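Local coordinates for protein DNA polymerase III subunit delta (Bacillus subtilis, PDB 3ZH9) that probably acts as the wrench of the bacterial clamp loader, opening the beta sliding clamp so that it can be placed on primed DNA, at residues R34-Q37 against T38-Q42; S50-L54 against E55-L59; N179-L182 against S183-F186; R297-E301 against E302-L306; K325-L328 against L329-F332. All coordinates share one frame; numbering follows the deposited sequence.

Contact 1: R34-Q37 against T38-Q42; sequences RIRQ and TVVDQ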
loop_
_atom_site.group_PDB
_atom_site.type_symbol
_atom_site.label_atom_id
_atom_site.label_comp_id
_atom_site.label_asym_id
_atom_site.label_seq_id
_atom_site.Cartn_x
_atom_site.Cartn_y
_atom_site.Cartn_z
ATOM N N ARG A 34 -16.218 -0.413 -0.683
ATOM C CA ARG A 34 -17.205 0.056 -1.653
ATOM C C ARG A 34 -18.258 -1.016 -1.913
ATOM O O ARG A 34 -19.422 -0.706 -2.179
ATOM C CB ARG A 34 -16.537 0.495 -2.962
ATOM C CG ARG A 34 -15.894 1.890 -2.882
ATOM C CD ARG A 34 -14.872 2.105 -4.006
ATOM N NE ARG A 34 -14.147 3.363 -3.839
ATOM C CZ ARG A 34 -14.331 4.453 -4.580
ATOM N NH1 ARG A 34 -15.223 4.457 -5.567
ATOM N NH2 ARG A 34 -13.609 5.542 -4.341
ATOM N N ILE A 35 -17.865 -2.279 -1.837
ATOM C CA ILE A 35 -18.844 -3.324 -2.112
ATOM C C ILE A 35 -19.819 -3.392 -0.949
ATOM O O ILE A 35 -21.010 -3.570 -1.148
ATOM C CB ILE A 35 -18.208 -4.695 -2.344
ATOM C CG1 ILE A 35 -17.496 -4.732 -3.701
ATOM C CG2 ILE A 35 -19.282 -5.789 -2.281
ATOM C CD1 ILE A 35 -16.555 -5.936 -3.870
ATOM N N ARG A 36 -19.290 -3.227 0.261
ATOM C CA ARG A 36 -20.089 -3.207 1.482
ATOM C C ARG A 36 -21.096 -2.058 1.474
ATOM O O ARG A 36 -22.284 -2.260 1.732
ATOM C CB ARG A 36 -19.168 -3.089 2.695
ATOM C CG ARG A 36 -19.872 -3.113 4.041
ATOM C CD ARG A 36 -18.871 -2.821 5.153
ATOM N NE ARG A 36 -17.605 -3.519 4.931
ATOM C CZ ARG A 36 -16.539 -3.416 5.720
ATOM N NH1 ARG A 36 -16.580 -2.643 6.798
ATOM N NH2 ARG A 36 -15.433 -4.091 5.433
ATOM N N GLN A 37 -20.617 -0.855 1.173
ATOM C CA GLN A 37 -21.477 0.323 1.053
ATOM C C GLN A 37 -22.563 0.096 0.014
ATOM O O GLN A 37 -23.643 0.681 0.087
ATOM C CB GLN A 37 -20.647 1.555 0.653
ATOM C CG GLN A 37 -19.800 2.100 1.787
ATOM C CD GLN A 37 -18.764 3.132 1.338
ATOM O OE1 GLN A 37 -18.661 3.476 0.156
ATOM N NE2 GLN A 37 -17.989 3.631 2.296
ATOM N N THR A 38 -22.268 -0.741 -0.974
ATOM C CA THR A 38 -23.250 -1.043 -2.008
ATOM C C THR A 38 -24.322 -2.062 -1.557
ATOM O O THR A 38 -25.500 -1.881 -1.848
ATOM C CB THR A 38 -22.577 -1.528 -3.317
ATOM O OG1 THR A 38 -21.578 -0.587 -3.730
ATOM C CG2 THR A 38 -23.598 -1.651 -4.417
ATOM N N VAL A 39 -23.936 -3.127 -0.857
ATOM C CA VAL A 39 -24.911 -4.191 -0.583
ATOM C C VAL A 39 -25.483 -4.188 0.838
ATOM O O VAL A 39 -26.609 -4.620 1.050
ATOM C CB VAL A 39 -24.364 -5.613 -0.925
ATOM C CG1 VAL A 39 -23.436 -5.559 -2.108
ATOM C CG2 VAL A 39 -23.641 -6.200 0.250
ATOM N N VAL A 40 -24.712 -3.709 1.806
ATOM C CA VAL A 40 -25.113 -3.790 3.209
ATOM C C VAL A 40 -25.796 -2.518 3.709
ATOM O O VAL A 40 -25.380 -1.404 3.377
ATOM C CB VAL A 40 -23.911 -4.113 4.128
ATOM C CG1 VAL A 40 -24.360 -4.236 5.569
ATOM C CG2 VAL A 40 -23.228 -5.387 3.686
ATOM N N ASP A 41 -26.857 -2.703 4.497
ATOM C CA ASP A 41 -27.557 -1.606 5.158
ATOM C C ASP A 41 -27.209 -1.656 6.635
ATOM O O ASP A 41 -27.285 -2.712 7.262
ATOM C CB ASP A 41 -29.072 -1.743 4.992
ATOM C CG ASP A 41 -29.490 -1.939 3.541
ATOM O OD1 ASP A 41 -29.545 -0.940 2.788
ATOM O OD2 ASP A 41 -29.781 -3.095 3.157
ATOM N N GLN A 42 -26.826 -0.521 7.201
ATOM C CA GLN A 42 -26.357 -0.517 8.579
ATOM C C GLN A 42 -27.359 -1.118 9.565
ATOM O O GLN A 42 -26.959 -1.709 10.569
ATOM C CB GLN A 42 -25.936 0.891 9.006
ATOM C CG GLN A 42 -24.591 1.320 8.440
ATOM C CD GLN A 42 -23.432 0.546 9.043
ATOM O OE1 GLN A 42 -23.235 0.552 10.260
ATOM N NE2 GLN A 42 -22.661 -0.131 8.193
#
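Ile35 and Val39, one helical turn apart, lie side by side and point the same way, with Ile35 CG2 4.2 Å from Val39 CG1. This is the closely packed side: Val39 CG1 also comes within 3.3 Å of Ile35 O, both residues are buried, and their branched, purely apolar side chains suit a helix face laid on Leu77 and Val114 of the neighbouring strands, with Leu9 of helix 2-10 also touching Ile35. Residues 34-39 form the C-terminal end of helix 25-39, which packs against the parallel sheet of the P-loop NTPase-like domain. Val39 N still reaches Ile35 O at 3.0 Å, and Val40 N closes the last turn on Arg36 O at 2.8 Å before Val40 leaves helical geometry. Thr38 turns its hydroxyl back along the helix: with OG1 beside its own backbone N (chi1 -53°), OG1 donates to Arg34 O at 2.7 Å. The other side is more exposed. There the aliphatic part of Arg36 runs alongside Val40, CG to CG2 4.1 Å, while the Gln37 side chain runs out extended.

Contact 2: S50-L54 against E55-L59; sequences SVFDL and EEDPL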
loop_
_atom_site.group_PDB
_atom_site.type_symbol
_atom_site.label_atom_id
_atom_site.label_comp_id
_atom_site.label_asym_id
_atom_site.label_seq_id
_atom_site.Cartn_x
_atom_site.Cartn_y
_atom_site.Cartn_z
ATOM N N SER A 50 -20.899 -11.014 6.767
ATOM C CA SER A 50 -20.057 -11.968 7.478
ATOM C C SER A 50 -18.654 -11.912 6.919
ATOM O O SER A 50 -18.460 -11.838 5.700
ATOM C CB SER A 50 -20.593 -13.394 7.355
ATOM O OG SER A 50 -21.997 -13.419 7.474
ATOM N N VAL A 51 -17.678 -11.951 7.818
ATOM C CA VAL A 51 -16.278 -11.969 7.441
ATOM C C VAL A 51 -15.579 -13.200 8.016
ATOM O O VAL A 51 -15.656 -13.477 9.219
ATOM C CB VAL A 51 -15.562 -10.735 7.970
ATOM C CG1 VAL A 51 -14.113 -10.736 7.508
ATOM C CG2 VAL A 51 -16.296 -9.480 7.531
ATOM N N PHE A 52 -14.900 -13.941 7.156
ATOM C CA PHE A 52 -14.135 -15.094 7.605
ATOM C C PHE A 52 -12.663 -14.940 7.230
ATOM O O PHE A 52 -12.331 -14.252 6.266
ATOM C CB PHE A 52 -14.705 -16.380 6.996
ATOM C CG PHE A 52 -16.152 -16.630 7.350
ATOM C CD1 PHE A 52 -17.178 -16.030 6.621
ATOM C CD2 PHE A 52 -16.485 -17.462 8.415
ATOM C CE1 PHE A 52 -18.503 -16.256 6.941
ATOM C CE2 PHE A 52 -17.815 -17.692 8.743
ATOM C CZ PHE A 52 -18.826 -17.089 8.004
ATOM N N ASP A 53 -11.785 -15.582 7.996
ATOM C CA ASP A 53 -10.356 -15.621 7.683
ATOM C C ASP A 53 -9.936 -17.089 7.598
ATOM O O ASP A 53 -9.938 -17.802 8.600
ATOM C CB ASP A 53 -9.563 -14.866 8.760
ATOM C CG ASP A 53 -8.077 -14.756 8.444
ATOM O OD1 ASP A 53 -7.554 -15.564 7.642
ATOM O OD2 ASP A 53 -7.429 -13.856 9.017
ATOM N N LEU A 54 -9.591 -17.549 6.403
ATOM C CA LEU A 54 -9.301 -18.964 6.207
ATOM C C LEU A 54 -8.012 -19.425 6.900
ATOM O O LEU A 54 -7.681 -20.612 6.879
ATOM C CB LEU A 54 -9.274 -19.304 4.717
ATOM C CG LEU A 54 -10.614 -19.094 4.012
ATOM C CD1 LEU A 54 -10.541 -19.555 2.554
ATOM C CD2 LEU A 54 -11.742 -19.823 4.772
ATOM N N GLU A 55 -7.287 -18.491 7.506
ATOM C CA GLU A 55 -6.154 -18.856 8.344
ATOM C C GLU A 55 -6.641 -19.591 9.590
ATOM O O GLU A 55 -5.906 -20.387 10.172
ATOM C CB GLU A 55 -5.371 -17.616 8.775
ATOM C CG GLU A 55 -4.786 -16.804 7.634
ATOM C CD GLU A 55 -3.529 -17.418 7.041
ATOM O OE1 GLU A 55 -3.266 -18.618 7.281
ATOM O OE2 GLU A 55 -2.801 -16.689 6.332
ATOM N N GLU A 56 -7.812 -19.192 10.076
ATOM C CA GLU A 56 -8.379 -19.741 11.302
ATOM C C GLU A 56 -9.827 -20.234 11.268
ATOM O O GLU A 56 -10.278 -20.863 12.213
ATOM C CB GLU A 56 -8.284 -18.683 12.388
ATOM C CG GLU A 56 -9.159 -17.501 12.121
ATOM C CD GLU A 56 -8.865 -16.361 13.042
ATOM O OE1 GLU A 56 -7.860 -16.444 13.763
ATOM O OE2 GLU A 56 -9.631 -15.382 13.047
ATOM N N ASP A 57 -10.556 -19.934 10.201
ATOM C CA ASP A 57 -11.984 -20.252 10.120
ATOM C C ASP A 57 -12.252 -21.306 9.062
ATOM O O ASP A 57 -11.523 -21.392 8.074
ATOM C CB ASP A 57 -12.806 -19.003 9.799
ATOM C CG ASP A 57 -12.589 -17.893 10.795
ATOM O OD1 ASP A 57 -12.260 -18.204 11.960
ATOM O OD2 ASP A 57 -12.756 -16.716 10.415
ATOM N N PRO A 58 -13.308 -22.109 9.266
ATOM C CA PRO A 58 -13.707 -23.157 8.318
ATOM C C PRO A 58 -14.406 -22.602 7.074
ATOM O O PRO A 58 -15.283 -21.743 7.163
ATOM C CB PRO A 58 -14.665 -24.020 9.136
ATOM C CG PRO A 58 -15.229 -23.098 10.156
ATOM C CD PRO A 58 -14.125 -22.129 10.491
ATOM N N LEU A 59 -14.015 -23.114 5.916
ATOM C CA LEU A 59 -14.602 -22.691 4.658
ATOM C C LEU A 59 -16.087 -23.032 4.616
ATOM O O LEU A 59 -16.888 -22.282 4.071
ATOM C CB LEU A 59 -13.861 -23.347 3.488
ATOM C CG LEU A 59 -14.282 -22.917 2.084
ATOM C CD1 LEU A 59 -14.146 -21.420 1.940
ATOM C CD2 LEU A 59 -13.451 -23.629 1.031
#
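Leu54, Asp53 and Asp57 carry most of this turn, in which the chain leaves a strand and doubles back on itself before a helix. Asp53 and Asp57 are tied twice, once by the Asp57 carboxylate to Asp53 N and once backbone to backbone. Asp57 OD2 accepts from Asp53 N at 2.8 Å in a nearly straight bond (173°), the donor arriving on the anti side of the carboxylate and well out of its plane. In return Asp53 O takes two donors, Asp57 N at 2.7 Å and Glu56 N at 2.9 Å, the latter from above the carbonyl plane. The Asp53 side chain holds the start of the turn: its CG stands anti to the backbone N (chi1 -175°), and OD1 accepts a hydrogen bond from Glu55 N at 2.9 Å, the donor lying above the carboxylate plane. Aspartate suits both places, being short enough for its carboxylate to reach nearby main-chain N-H groups. Several acids gather here, and these bonds would be expected to offset part of their mutual repulsion. Leu54 supplies the apolar part, CD2 meeting Leu59 CD1 at 4.0 Å, both residues being buried. Asp57 CB also lies at the edge of the Phe52 ring. The turn joins outer strand 49-53, which pairs with strand 76-81, to helix 59-66; Leu54 rests on Val80 and Phe85, and Phe52 packs on Gln61 and Ala62 of that helix.

Contact 3: N179-L182 against S183-F186; sequences NGHL and SSIF. With SO4 (sulfate ion), chain B.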
loop_
_atom_site.group_PDB
_atom_site.type_symbol
_atom_site.label_atom_id
_atom_site.label_comp_id
_atom_site.label_asym_id
_atom_site.label_seq_id
_atom_site.Cartn_x
_atom_site.Cartn_y
_atom_site.Cartn_z
ATOM N N ASN A 179 5.549 10.308 -1.775
ATOM C CA ASN A 179 6.450 9.159 -1.864
ATOM C C ASN A 179 5.761 7.921 -2.411
ATOM O O ASN A 179 6.059 6.808 -1.979
ATOM C CB ASN A 179 7.043 8.820 -0.491
ATOM C CG ASN A 179 8.478 8.293 -0.581
ATOM O OD1 ASN A 179 9.240 8.691 -1.459
ATOM N ND2 ASN A 179 8.843 7.391 0.324
ATOM N N GLY A 180 4.819 8.106 -3.334
ATOM C CA GLY A 180 4.222 6.973 -4.018
ATOM C C GLY A 180 3.145 6.165 -3.294
ATOM O O GLY A 180 2.547 5.285 -3.897
ATOM N N HIS A 181 2.884 6.438 -2.019
ATOM C CA HIS A 181 1.837 5.691 -1.297
ATOM C C HIS A 181 0.450 5.889 -1.920
ATOM O O HIS A 181 -0.019 7.031 -2.046
ATOM C CB HIS A 181 1.791 6.124 0.165
ATOM C CG HIS A 181 3.022 5.775 0.932
ATOM N ND1 HIS A 181 3.231 4.525 1.475
ATOM C CD2 HIS A 181 4.121 6.509 1.237
ATOM C CE1 HIS A 181 4.404 4.504 2.088
ATOM N NE2 HIS A 181 4.961 5.696 1.961
ATOM N N LEU A 182 -0.207 4.793 -2.304
ATOM C CA LEU A 182 -1.503 4.896 -2.982
ATOM C C LEU A 182 -2.560 5.472 -2.058
ATOM O O LEU A 182 -3.393 6.260 -2.486
ATOM C CB LEU A 182 -1.971 3.551 -3.565
ATOM C CG LEU A 182 -1.129 2.981 -4.721
ATOM C CD1 LEU A 182 -1.846 1.832 -5.466
ATOM C CD2 LEU A 182 -0.708 4.075 -5.700
ATOM N N SER A 183 -2.512 5.087 -0.789
ATOM C CA SER A 183 -3.457 5.601 0.197
ATOM C C SER A 183 -3.351 7.131 0.330
ATOM O O SER A 183 -4.352 7.824 0.512
ATOM C CB SER A 183 -3.213 4.936 1.555
ATOM O OG SER A 183 -1.979 5.362 2.110
ATOM N N SER A 184 -2.129 7.643 0.228
ATOM C CA SER A 184 -1.875 9.076 0.289
ATOM C C SER A 184 -2.315 9.764 -0.994
ATOM O O SER A 184 -2.892 10.850 -0.958
ATOM C CB SER A 184 -0.394 9.348 0.551
ATOM O OG SER A 184 0.019 8.698 1.736
ATOM N N ILE A 185 -2.051 9.131 -2.129
ATOM C CA ILE A 185 -2.513 9.676 -3.396
ATOM C C ILE A 185 -4.045 9.763 -3.415
ATOM O O ILE A 185 -4.605 10.752 -3.864
ATOM C CB ILE A 185 -2.024 8.833 -4.590
ATOM C CG1 ILE A 185 -0.511 8.944 -4.745
ATOM C CG2 ILE A 185 -2.693 9.289 -5.874
ATOM C CD1 ILE A 185 0.109 7.751 -5.457
ATOM N N PHE A 186 -4.713 8.724 -2.913
ATOM C CA PHE A 186 -6.163 8.692 -2.908
ATOM C C PHE A 186 -6.682 9.830 -2.038
ATOM O O PHE A 186 -7.537 10.614 -2.433
ATOM C CB PHE A 186 -6.676 7.334 -2.383
ATOM C CG PHE A 186 -8.171 7.240 -2.346
ATOM C CD1 PHE A 186 -8.889 7.786 -1.292
ATOM C CD2 PHE A 186 -8.865 6.619 -3.376
ATOM C CE1 PHE A 186 -10.293 7.700 -1.258
ATOM C CE2 PHE A 186 -10.258 6.535 -3.361
ATOM C CZ PHE A 186 -10.978 7.075 -2.300
HETATM S S SO4 B . -0.050 2.413 1.209
HETATM O O1 SO4 B . -0.871 2.519 0.002
HETATM O O2 SO4 B . 1.362 2.423 0.822
HETATM O O3 SO4 B . -0.384 1.162 1.897
HETATM O O4 SO4 B . -0.288 3.534 2.117
#
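His181 and Ser183 converge on one sulfate ion at the start of helix 182-195. The imidazole meets the ion edge-on, with the sulfur in the ring plane, and His181 ND1 donates to sulfate O2 at 2.9 Å in a fairly straight bond (165°). Ser183 adds its backbone N, 3.1 Å from O1, and OG, a hydrogen bond to O4 whose 2.5 Å length is too short to be trusted exactly. That hydroxyl stands between its own N and carbonyl carbon (chi1 69°), a torsion that turns it to the same side as the amide, toward the anion. Histidine and serine, both able to donate, suit such a place, and the helix N-terminus would probably add to the pull on the ion, which likely came from the crystallisation liquor. NE2 of the ring is held by Glu216, which also binds Asn179 ND2. On the apolar side Leu182 and Ile185 cross at a slant, CD2 to CD1 3.8 Å. His181 is the N-cap, its O accepting from Ile185 N at 2.9 Å, while Asn179, with positive phi, ends the preceding helix in a Schellman motif. The join thus links helices 168-177 and 182-195: Leu182 and Ile185 pack on Thr151 of helix 148-160, and Phe186 reaches Tyr26 and Arg34 of helix 25-39.

Contact 4: R297-E301 against E302-L306; sequences RLFSE and EELRL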
loop_
_atom_site.group_PDB
_atom_site.type_symbol
_atom_site.label_atom_id
_atom_site.label_comp_id
_atom_site.label_asym_id
_atom_site.label_seq_id
_atom_site.Cartn_x
_atom_site.Cartn_y
_atom_site.Cartn_z
ATOM N N ARG A 297 23.509 2.764 -4.297
ATOM C CA ARG A 297 24.654 2.924 -5.201
ATOM C C ARG A 297 25.620 4.007 -4.736
ATOM O O ARG A 297 26.791 3.998 -5.093
ATOM C CB ARG A 297 24.186 3.220 -6.638
ATOM C CG ARG A 297 23.361 2.088 -7.239
ATOM C CD ARG A 297 23.593 1.931 -8.738
ATOM N NE ARG A 297 23.613 0.512 -9.079
ATOM C CZ ARG A 297 24.604 -0.114 -9.709
ATOM N NH1 ARG A 297 25.678 0.547 -10.125
ATOM N NH2 ARG A 297 24.509 -1.417 -9.944
ATOM N N LEU A 298 25.139 4.935 -3.927
ATOM C CA LEU A 298 25.951 6.084 -3.565
ATOM C C LEU A 298 26.710 5.893 -2.259
ATOM O O LEU A 298 27.489 6.754 -1.872
ATOM C CB LEU A 298 25.066 7.325 -3.481
ATOM C CG LEU A 298 24.178 7.559 -4.705
ATOM C CD1 LEU A 298 23.361 8.825 -4.515
ATOM C CD2 LEU A 298 25.011 7.644 -5.984
ATOM N N PHE A 299 26.473 4.770 -1.581
ATOM C CA PHE A 299 27.166 4.439 -0.327
ATOM C C PHE A 299 27.907 3.107 -0.413
ATOM O O PHE A 299 27.472 2.180 -1.111
ATOM C CB PHE A 299 26.177 4.307 0.834
ATOM C CG PHE A 299 25.467 5.575 1.188
ATOM C CD1 PHE A 299 26.042 6.483 2.070
ATOM C CD2 PHE A 299 24.224 5.859 0.648
ATOM C CE1 PHE A 299 25.383 7.647 2.407
ATOM C CE2 PHE A 299 23.558 7.017 0.979
ATOM C CZ PHE A 299 24.134 7.915 1.862
ATOM N N SER A 300 28.992 2.983 0.342
ATOM C CA SER A 300 29.644 1.697 0.459
ATOM C C SER A 300 28.983 0.925 1.586
ATOM O O SER A 300 28.310 1.494 2.437
ATOM C CB SER A 300 31.142 1.848 0.719
ATOM O OG SER A 300 31.361 2.444 1.976
ATOM N N GLU A 301 29.157 -0.385 1.562
ATOM C CA GLU A 301 28.648 -1.248 2.607
ATOM C C GLU A 301 29.190 -0.771 3.955
ATOM O O GLU A 301 28.456 -0.675 4.940
ATOM C CB GLU A 301 29.110 -2.671 2.310
ATOM C CG GLU A 301 28.344 -3.758 2.991
ATOM C CD GLU A 301 28.909 -5.138 2.665
ATOM O OE1 GLU A 301 30.154 -5.275 2.618
ATOM O OE2 GLU A 301 28.110 -6.082 2.452
ATOM N N GLU A 302 30.484 -0.460 3.991
ATOM C CA GLU A 302 31.126 -0.047 5.237
ATOM C C GLU A 302 30.582 1.276 5.774
ATOM O O GLU A 302 30.405 1.429 6.977
ATOM C CB GLU A 302 32.661 0.028 5.103
ATOM C CG GLU A 302 33.295 0.627 6.358
ATOM C CD GLU A 302 34.813 0.742 6.310
ATOM O OE1 GLU A 302 35.413 0.569 5.222
ATOM O OE2 GLU A 302 35.407 1.013 7.378
ATOM N N GLU A 303 30.314 2.238 4.897
ATOM C CA GLU A 303 29.681 3.483 5.344
ATOM C C GLU A 303 28.323 3.209 5.993
ATOM O O GLU A 303 27.997 3.732 7.060
ATOM C CB GLU A 303 29.443 4.418 4.172
ATOM C CG GLU A 303 30.677 5.076 3.598
ATOM C CD GLU A 303 30.312 6.040 2.470
ATOM O OE1 GLU A 303 30.132 5.578 1.314
ATOM O OE2 GLU A 303 30.174 7.253 2.753
ATOM N N LEU A 304 27.523 2.394 5.317
ATOM C CA LEU A 304 26.164 2.124 5.766
ATOM C C LEU A 304 26.165 1.467 7.138
ATOM O O LEU A 304 25.368 1.811 7.986
ATOM C CB LEU A 304 25.443 1.254 4.724
ATOM C CG LEU A 304 25.113 1.993 3.419
ATOM C CD1 LEU A 304 24.646 1.037 2.319
ATOM C CD2 LEU A 304 24.061 3.119 3.668
ATOM N N ARG A 305 27.077 0.522 7.351
ATOM C CA ARG A 305 27.215 -0.123 8.645
ATOM C C ARG A 305 27.592 0.867 9.743
ATOM O O ARG A 305 27.068 0.790 10.840
ATOM C CB ARG A 305 28.258 -1.244 8.584
ATOM C CG ARG A 305 27.789 -2.462 7.823
ATOM C CD ARG A 305 28.970 -3.372 7.497
ATOM N NE ARG A 305 28.562 -4.627 6.856
ATOM C CZ ARG A 305 29.417 -5.483 6.300
ATOM N NH1 ARG A 305 30.715 -5.199 6.280
ATOM N NH2 ARG A 305 28.983 -6.609 5.751
ATOM N N LEU A 306 28.516 1.776 9.449
ATOM C CA LEU A 306 28.906 2.829 10.388
ATOM C C LEU A 306 27.727 3.747 10.680
ATOM O O LEU A 306 27.437 4.053 11.838
ATOM C CB LEU A 306 30.048 3.667 9.799
ATOM C CG LEU A 306 31.311 2.854 9.496
ATOM C CD1 LEU A 306 32.357 3.670 8.733
ATOM C CD2 LEU A 306 31.907 2.272 10.786
HETATM O O HOH W 1 29.051 8.354 0.467
#
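A helix-start contact joins Ser300 to Glu303 and Phe299 to Leu304 where the loop after helix 286-296 enters helix 301-319, in the C-terminal domain. Ser300 OG accepts from Glu303 N at 3.1 Å; a small hydroxyl fits here because it can fold back onto an amide of the first turn. Glu303 answers with its side chain, OE1 receiving Ser300 N at 3.0 Å, and its OE2 accepts a hydrogen bond from a water that also donates to Leu298 O. Beneath this polar layer the buried Phe299 and Leu304 cross at about a right angle, CB to CG 3.6 Å, and both pack on Phe259 of helix 248-269. On the outer side Glu301 and Arg305 run alongside each other, their carboxylate and guanidinium planes stacked 16° apart. Glu301 CD sits over one guanidinium face, offset toward its rim, and the salt bridge from Glu301 OE2 to Arg305 NH2, 3.5 Å, rests on charge rather than on a directed N-H. The reciprocal serine-glutamate pair with Ser300 as N-cap is a capping box.

Contact 5: K325-L328 against L329-F332; sequences KQLL and LELF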
loop_
_atom_site.group_PDB
_atom_site.type_symbol
_atom_site.label_atom_id
_atom_site.label_comp_id
_atom_site.label_asym_id
_atom_site.label_seq_id
_atom_site.Cartn_x
_atom_site.Cartn_y
_atom_site.Cartn_z
ATOM N N LYS A 325 18.984 16.661 22.428
ATOM C CA LYS A 325 18.548 15.816 21.317
ATOM C C LYS A 325 18.807 16.420 19.933
ATOM O O LYS A 325 19.344 15.751 19.049
ATOM C CB LYS A 325 17.071 15.447 21.459
ATOM C CG LYS A 325 16.754 14.612 22.685
ATOM C CD LYS A 325 15.312 14.120 22.652
ATOM C CE LYS A 325 15.002 13.227 23.841
ATOM N NZ LYS A 325 15.115 13.968 25.128
ATOM N N GLN A 326 18.412 17.675 19.739
ATOM C CA GLN A 326 18.653 18.349 18.466
ATOM C C GLN A 326 20.145 18.418 18.173
ATOM O O GLN A 326 20.574 18.242 17.031
ATOM C CB GLN A 326 18.061 19.761 18.462
ATOM C CG GLN A 326 18.491 20.598 17.260
ATOM C CD GLN A 326 17.710 21.890 17.133
ATOM O OE1 GLN A 326 16.621 22.027 17.693
ATOM N NE2 GLN A 326 18.261 22.847 16.389
ATOM N N LEU A 327 20.930 18.681 19.213
ATOM C CA LEU A 327 22.376 18.788 19.071
ATOM C C LEU A 327 22.980 17.461 18.627
ATOM O O LEU A 327 23.830 17.428 17.737
ATOM C CB LEU A 327 23.025 19.239 20.383
ATOM C CG LEU A 327 24.554 19.197 20.330
ATOM C CD1 LEU A 327 25.073 20.265 19.376
ATOM C CD2 LEU A 327 25.178 19.333 21.718
ATOM N N LEU A 328 22.552 16.371 19.260
ATOM C CA LEU A 328 22.962 15.036 18.834
ATOM C C LEU A 328 22.730 14.871 17.334
ATOM O O LEU A 328 23.605 14.397 16.609
ATOM C CB LEU A 328 22.200 13.956 19.610
ATOM C CG LEU A 328 22.621 13.713 21.066
ATOM C CD1 LEU A 328 21.693 12.715 21.742
ATOM C CD2 LEU A 328 24.070 13.242 21.156
ATOM N N LEU A 329 21.555 15.289 16.869
ATOM C CA LEU A 329 21.202 15.138 15.463
ATOM C C LEU A 329 22.038 16.055 14.580
ATOM O O LEU A 329 22.470 15.658 13.500
ATOM C CB LEU A 329 19.710 15.397 15.245
ATOM C CG LEU A 329 18.808 14.198 14.919
ATOM C CD1 LEU A 329 17.351 14.624 14.937
ATOM C CD2 LEU A 329 19.155 13.553 13.578
ATOM N N GLU A 330 22.258 17.283 15.042
ATOM C CA GLU A 330 23.089 18.237 14.313
ATOM C C GLU A 330 24.489 17.670 14.083
ATOM O O GLU A 330 24.998 17.705 12.968
ATOM C CB GLU A 330 23.192 19.568 15.076
ATOM C CG GLU A 330 22.024 20.528 14.860
ATOM C CD GLU A 330 22.102 21.757 15.765
ATOM O OE1 GLU A 330 23.006 21.803 16.631
ATOM O OE2 GLU A 330 21.256 22.669 15.610
ATOM N N LEU A 331 25.110 17.170 15.151
ATOM C CA LEU A 331 26.440 16.563 15.072
ATOM C C LEU A 331 26.489 15.411 14.067
ATOM O O LEU A 331 27.355 15.381 13.190
ATOM C CB LEU A 331 26.888 16.081 16.455
ATOM C CG LEU A 331 27.091 17.194 17.482
ATOM C CD1 LEU A 331 27.279 16.624 18.881
ATOM C CD2 LEU A 331 28.263 18.090 17.089
ATOM N N PHE A 332 25.553 14.473 14.196
ATOM C CA PHE A 332 25.424 13.362 13.251
ATOM C C PHE A 332 25.383 13.835 11.793
ATOM O O PHE A 332 26.160 13.373 10.947
ATOM C CB PHE A 332 24.169 12.546 13.561
ATOM C CG PHE A 332 23.841 11.508 12.508
ATOM C CD1 PHE A 332 24.588 10.336 12.408
ATOM C CD2 PHE A 332 22.792 11.709 11.620
ATOM C CE1 PHE A 332 24.298 9.389 11.428
ATOM C CE2 PHE A 332 22.488 10.760 10.639
ATOM C CZ PHE A 332 23.240 9.599 10.546
#
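Regular i to i+4 bonds link the two halves of this stretch, from Leu329 N to Lys325 O through Phe332 N to Leu328 O, and the straightest joins Leu331 N to Leu327 O at 2.9 Å (175°). They form the opening turns of the closing alpha-helix, 325-338, in the helical C-terminal domain of the delta subunit. Its buried face carries Leu329 and Phe332, bulky apolar residues suited to an interface between helices: Leu329 packs on Phe238 and Ile255, and Phe332 on Leu311 and Met314 of helix 301-319. Leu328 adds to this side by touching Met318. On the outer face Leu327 and Leu331 are exposed, yet they shield each other, CG of the first lying 4.0 Å from CD1 of the second. Leu327 CD1 also comes within 3.8 Å of Glu330 OE1, the two side chains crossing at about a right angle. Glutamine and glutamate suit the neighbouring polar edge, since both are long enough to meet across one turn. The Gln326 chain is extended, with CG opposite the backbone N (chi1 170°), and its amide plane stands 85° from the Glu330 carboxylate. Gln326 NE2 donates to Glu330 OE2 at 3.1 Å, coming from above the carboxylate plane.

In the fold
All five contacts are local and each is partly buried, most of its buried side chains being apolar, though contact 5 also exposes two leucines. Contacts 1 and 2 belong to the P-loop NTPase-like domain and flank the same strand, 76-81: one ends a helix lying on it, the other follows its partner strand. Contact 3, nearest the chain's centre, touches contact 1 where Phe186 packs on Arg34. Contacts 4 and 5 lie in the C-terminal domain on consecutive helices, their centres about 21 Å apart. Chemistry follows place: contacts 3 and 4 start helices, one binding an anion and the other using a glutamate; contact 2 turns on aspartates; contact 1 finishes a helix, and contact 5 is an uninterrupted helix.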